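Copper-transporting ATPase (Sulfolobus solfataricus, PDB 2YJ3) probably couples ATP hydrolysis to the movement of copper or related metal ions across the cell membrane, this chain being its catalytic, nucleotide-binding part. Local coordinates at residues A[48-60]-A[120-132]. The protein carries 1 engineered substitution. Residues are numbered along the deposited sequence; the frame is centred on the assembly and turned at random.
Sequences QFIGDSLSLAYAA and AVYINGEPIASFN
Phe131 meets both parts of segment 48-60, the strand 48-50 and the helix 53-60. Phe131 CB lies 3.9 Å from Gln48 O. CG, anti to the carbonyl carbon (chi1 -62°), starts the ring toward the helix, with Phe49 CD1 over one face and within 3.3 Å of Phe131 CE2. The two ring planes are inclined at 44°. At the rim, Phe131 CZ reaches Leu56 CD1 at 4.0 Å and Phe131 CE1 reaches Ala59 CB at 4.1 Å, both near the ring plane. Cutting Phe131 back to an alanine is likely to open a gap between strand and helix, leaving Phe49, Leu56 and Ala59 without their common partner.

The strands 48-50 and 126-132 run antiparallel, their axes at 170°. Gln48 pairs with Asn132 and Ile50 with Ser130 through two backbone bonds each; Ile50 N to Ser130 O measures 2.9 Å. Phe49 and Phe131 pair directly between them, at a non-hydrogen-bonded site, so both side chains leave from the same face of the sheet, where Leu56 and Ala59 meet Phe131. Ile128 and Ala129 both face Val121 in a classic beta bulge; Ile128 CD1 lies 3.5 Å from Ser55 OG, and Ala59 CB packs on Val121 CG2 at 3.7 Å. Helix 69-81 extends this apolar layer, Tyr77 touching Phe49 and Ala78 touching Leu56.

The helix thus rests on the six-stranded antiparallel sheet of a P-type ATPase nucleotide-binding domain. The chemistry implies a division of labour: backbone bonds set the strand register, and apolar contacts seat the helix that ends at Glu63, which contacts ATP and AMP when nucleotide is bound.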
loop_
_atom_site.group_PDB
_atom_site.type_symbol
_atom_site.label_atom_id
_atom_site.label_comp_id
_atom_site.label_asym_id
_atom_site.label_seq_id
_atom_site.Cartn_x
_atom_site.Cartn_y
_atom_site.Cartn_z
ATOM N N GLN A 48 -16.754 -5.167 -4.517
ATOM C CA GLN A 48 -18.107 -5.092 -5.084
ATOM C C GLN A 48 -18.246 -4.048 -6.192
ATOM O O GLN A 48 -17.632 -2.994 -6.151
ATOM C CB GLN A 48 -19.155 -4.851 -3.995
ATOM C CG GLN A 48 -19.614 -3.413 -3.875
ATOM C CD GLN A 48 -20.912 -3.290 -3.086
ATOM O OE1 GLN A 48 -21.856 -4.063 -3.290
ATOM N NE2 GLN A 48 -20.967 -2.312 -2.187
ATOM N N PHE A 49 -19.041 -4.377 -7.195
ATOM C CA PHE A 49 -19.342 -3.463 -8.263
ATOM C C PHE A 49 -20.853 -3.301 -8.335
ATOM O O PHE A 49 -21.580 -4.288 -8.427
ATOM C CB PHE A 49 -18.836 -4.008 -9.592
ATOM C CG PHE A 49 -19.290 -3.207 -10.773
ATOM C CD1 PHE A 49 -18.763 -1.949 -11.002
ATOM C CD2 PHE A 49 -20.262 -3.706 -11.637
ATOM C CE1 PHE A 49 -19.194 -1.180 -12.086
ATOM C CE2 PHE A 49 -20.709 -2.957 -12.710
ATOM C CZ PHE A 49 -20.168 -1.687 -12.939
ATOM N N ILE A 50 -21.311 -2.056 -8.310
ATOM C CA ILE A 50 -22.714 -1.742 -8.514
ATOM C C ILE A 50 -22.909 -0.972 -9.816
ATOM O O ILE A 50 -22.329 0.083 -10.014
ATOM C CB ILE A 50 -23.285 -0.955 -7.315
ATOM C CG1 ILE A 50 -23.239 -1.827 -6.061
ATOM C CG2 ILE A 50 -24.734 -0.577 -7.577
ATOM C CD1 ILE A 50 -23.656 -1.136 -4.798
ATOM N N GLY A 51 -23.716 -1.504 -10.723
ATOM C CA GLY A 51 -23.931 -0.834 -11.994
ATOM C C GLY A 51 -24.107 -1.885 -13.058
ATOM O O GLY A 51 -23.971 -3.064 -12.757
ATOM N N ASP A 52 -24.416 -1.481 -14.285
ATOM C CA ASP A 52 -24.555 -2.441 -15.389
ATOM C C ASP A 52 -23.226 -2.763 -16.088
ATOM O O ASP A 52 -22.238 -2.048 -15.915
ATOM C CB ASP A 52 -25.634 -1.987 -16.393
ATOM C CG ASP A 52 -25.173 -0.848 -17.304
ATOM O OD1 ASP A 52 -23.956 -0.654 -17.513
ATOM O OD2 ASP A 52 -26.055 -0.144 -17.833
ATOM N N SER A 53 -23.208 -3.840 -16.877
ATOM C CA SER A 53 -21.964 -4.365 -17.450
ATOM C C SER A 53 -21.340 -3.431 -18.503
ATOM O O SER A 53 -20.125 -3.414 -18.685
ATOM C CB SER A 53 -22.188 -5.784 -18.020
ATOM O OG SER A 53 -22.483 -6.722 -16.969
ATOM N N LEU A 54 -22.165 -2.636 -19.184
ATOM C CA LEU A 54 -21.633 -1.628 -20.108
ATOM C C LEU A 54 -20.798 -0.601 -19.337
ATOM O O LEU A 54 -19.721 -0.218 -19.766
ATOM C CB LEU A 54 -22.764 -0.925 -20.881
ATOM C CG LEU A 54 -22.334 0.144 -21.902
ATOM C CD1 LEU A 54 -21.374 -0.406 -22.927
ATOM C CD2 LEU A 54 -23.551 0.778 -22.591
ATOM N N SER A 55 -21.309 -0.169 -18.190
ATOM C CA SER A 55 -20.588 0.754 -17.332
ATOM C C SER A 55 -19.275 0.156 -16.893
ATOM O O SER A 55 -18.237 0.830 -16.860
ATOM C CB SER A 55 -21.430 1.112 -16.107
ATOM O OG SER A 55 -22.563 1.859 -16.499
ATOM N N LEU A 56 -19.334 -1.119 -16.545
ATOM C CA LEU A 56 -18.152 -1.872 -16.139
ATOM C C LEU A 56 -17.104 -1.829 -17.249
ATOM O O LEU A 56 -15.931 -1.545 -17.002
ATOM C CB LEU A 56 -18.554 -3.326 -15.810
ATOM C CG LEU A 56 -17.443 -4.316 -15.427
ATOM C CD1 LEU A 56 -16.540 -3.726 -14.348
ATOM C CD2 LEU A 56 -18.033 -5.700 -15.002
ATOM N N ALA A 57 -17.533 -2.093 -18.479
ATOM C CA ALA A 57 -16.611 -2.136 -19.611
ATOM C C ALA A 57 -16.020 -0.758 -19.883
ATOM O O ALA A 57 -14.876 -0.649 -20.307
ATOM C CB ALA A 57 -17.316 -2.643 -20.848
ATOM N N TYR A 58 -16.817 0.288 -19.668
ATOM C CA TYR A 58 -16.353 1.647 -19.884
ATOM C C TYR A 58 -15.278 1.998 -18.867
ATOM O O TYR A 58 -14.215 2.475 -19.219
ATOM C CB TYR A 58 -17.519 2.639 -19.789
ATOM C CG TYR A 58 -18.391 2.715 -21.030
ATOM C CD1 TYR A 58 -17.978 2.144 -22.226
ATOM C CD2 TYR A 58 -19.629 3.363 -21.001
ATOM C CE1 TYR A 58 -18.765 2.202 -23.356
ATOM C CE2 TYR A 58 -20.426 3.432 -22.136
ATOM C CZ TYR A 58 -19.979 2.859 -23.314
ATOM O OH TYR A 58 -20.743 2.925 -24.465
ATOM N N ALA A 59 -15.557 1.755 -17.598
ATOM C CA ALA A 59 -14.594 2.060 -16.546
ATOM C C ALA A 59 -13.264 1.312 -16.761
ATOM O O ALA A 59 -12.201 1.889 -16.646
ATOM C CB ALA A 59 -15.178 1.696 -15.200
ATOM N N ALA A 60 -13.340 0.017 -17.047
ATOM C CA ALA A 60 -12.148 -0.805 -17.230
ATOM C C ALA A 60 -11.351 -0.344 -18.437
ATOM O O ALA A 60 -10.108 -0.348 -18.430
ATOM C CB ALA A 60 -12.551 -2.295 -17.393
ATOM N N ALA A 120 -16.327 6.054 -8.161
ATOM C CA ALA A 120 -17.547 6.330 -8.912
ATOM C C ALA A 120 -17.246 6.359 -10.395
ATOM O O ALA A 120 -16.181 6.832 -10.816
ATOM C CB ALA A 120 -18.167 7.673 -8.457
ATOM N N VAL A 121 -18.166 5.838 -11.197
ATOM C CA VAL A 121 -18.007 5.931 -12.643
ATOM C C VAL A 121 -19.018 6.962 -13.148
ATOM O O VAL A 121 -20.213 6.846 -12.877
ATOM C CB VAL A 121 -18.283 4.601 -13.337
ATOM C CG1 VAL A 121 -18.108 4.755 -14.841
ATOM C CG2 VAL A 121 -17.395 3.469 -12.757
ATOM N N TYR A 122 -18.541 7.976 -13.866
ATOM C CA TYR A 122 -19.429 8.965 -14.464
ATOM C C TYR A 122 -19.480 8.786 -15.956
ATOM O O TYR A 122 -18.465 8.466 -16.598
ATOM C CB TYR A 122 -18.942 10.375 -14.173
ATOM C CG TYR A 122 -18.934 10.697 -12.711
ATOM C CD1 TYR A 122 -17.936 10.208 -11.886
ATOM C CD2 TYR A 122 -19.924 11.476 -12.154
ATOM C CE1 TYR A 122 -17.935 10.490 -10.539
ATOM C CE2 TYR A 122 -19.924 11.773 -10.815
ATOM C CZ TYR A 122 -18.928 11.275 -10.011
ATOM O OH TYR A 122 -18.921 11.563 -8.671
ATOM N N ILE A 123 -20.662 8.994 -16.511
ATOM C CA ILE A 123 -20.800 9.015 -17.948
ATOM C C ILE A 123 -21.497 10.299 -18.315
ATOM O O ILE A 123 -22.663 10.510 -17.965
ATOM C CB ILE A 123 -21.607 7.841 -18.495
ATOM C CG1 ILE A 123 -20.874 6.505 -18.256
ATOM C CG2 ILE A 123 -21.854 8.054 -19.987
ATOM C CD1 ILE A 123 -21.780 5.272 -18.460
ATOM N N ASN A 124 -20.757 11.159 -19.012
ATOM C CA ASN A 124 -21.235 12.473 -19.377
ATOM C C ASN A 124 -21.732 13.260 -18.174
ATOM O O ASN A 124 -22.722 13.970 -18.262
ATOM C CB ASN A 124 -22.312 12.358 -20.454
ATOM C CG ASN A 124 -21.736 11.928 -21.790
ATOM O OD1 ASN A 124 -20.522 11.921 -21.974
ATOM N ND2 ASN A 124 -22.603 11.576 -22.727
ATOM N N GLY A 125 -21.024 13.137 -17.056
ATOM C CA GLY A 125 -21.270 13.982 -15.902
ATOM C C GLY A 125 -22.125 13.329 -14.824
ATOM O O GLY A 125 -22.222 13.829 -13.699
ATOM N N GLU A 126 -22.744 12.208 -15.169
ATOM C CA GLU A 126 -23.695 11.542 -14.281
ATOM C C GLU A 126 -23.099 10.288 -13.625
ATOM O O GLU A 126 -22.657 9.373 -14.320
ATOM C CB GLU A 126 -24.940 11.154 -15.077
ATOM C CG GLU A 126 -25.893 10.235 -14.331
ATOM C CD GLU A 126 -27.112 9.838 -15.157
ATOM O OE1 GLU A 126 -26.932 9.525 -16.361
ATOM O OE2 GLU A 126 -28.242 9.833 -14.596
ATOM N N PRO A 127 -23.105 10.239 -12.282
ATOM C CA PRO A 127 -22.638 9.052 -11.562
ATOM C C PRO A 127 -23.571 7.869 -11.796
ATOM O O PRO A 127 -24.717 7.923 -11.360
ATOM C CB PRO A 127 -22.681 9.491 -10.098
ATOM C CG PRO A 127 -23.705 10.583 -10.048
ATOM C CD PRO A 127 -23.618 11.286 -11.376
ATOM N N ILE A 128 -23.092 6.825 -12.470
ATOM C CA ILE A 128 -23.958 5.710 -12.845
ATOM C C ILE A 128 -23.521 4.324 -12.332
ATOM O O ILE A 128 -24.296 3.365 -12.419
ATOM C CB ILE A 128 -24.198 5.632 -14.385
ATOM C CG1 ILE A 128 -22.884 5.771 -15.149
ATOM C CG2 ILE A 128 -25.194 6.713 -14.845
ATOM C CD1 ILE A 128 -21.819 4.803 -14.738
ATOM N N ALA A 129 -22.304 4.222 -11.804
ATOM C CA ALA A 129 -21.804 2.968 -11.247
ATOM C C ALA A 129 -20.782 3.264 -10.170
ATOM O O ALA A 129 -20.322 4.410 -10.037
ATOM C CB ALA A 129 -21.170 2.107 -12.354
ATOM N N SER A 130 -20.393 2.236 -9.420
ATOM C CA SER A 130 -19.373 2.408 -8.388
ATOM C C SER A 130 -18.698 1.093 -7.992
ATOM O O SER A 130 -19.241 0.007 -8.229
ATOM C CB SER A 130 -19.977 3.072 -7.148
ATOM O OG SER A 130 -20.853 2.165 -6.505
ATOM N N PHE A 131 -17.516 1.201 -7.383
ATOM C CA PHE A 131 -16.769 0.037 -6.886
ATOM C C PHE A 131 -16.435 0.250 -5.439
ATOM O O PHE A 131 -16.107 1.377 -5.037
ATOM C CB PHE A 131 -15.402 -0.106 -7.582
ATOM C CG PHE A 131 -15.476 -0.329 -9.058
ATOM C CD1 PHE A 131 -15.581 0.747 -9.931
ATOM C CD2 PHE A 131 -15.419 -1.613 -9.579
ATOM C CE1 PHE A 131 -15.645 0.535 -11.293
ATOM C CE2 PHE A 131 -15.466 -1.832 -10.946
ATOM C CZ PHE A 131 -15.588 -0.769 -11.799
ATOM N N ASN A 132 -16.510 -0.829 -4.663
ATOM C CA ASN A 132 -15.806 -0.905 -3.394
ATOM C C ASN A 132 -14.519 -1.671 -3.694
ATOM O O ASN A 132 -14.578 -2.715 -4.317
ATOM C CB ASN A 132 -16.634 -1.681 -2.367
ATOM C CG ASN A 132 -17.363 -0.778 -1.385
ATOM O OD1 ASN A 132 -18.247 -0.002 -1.759
ATOM N ND2 ASN A 132 -17.001 -0.890 -0.112
#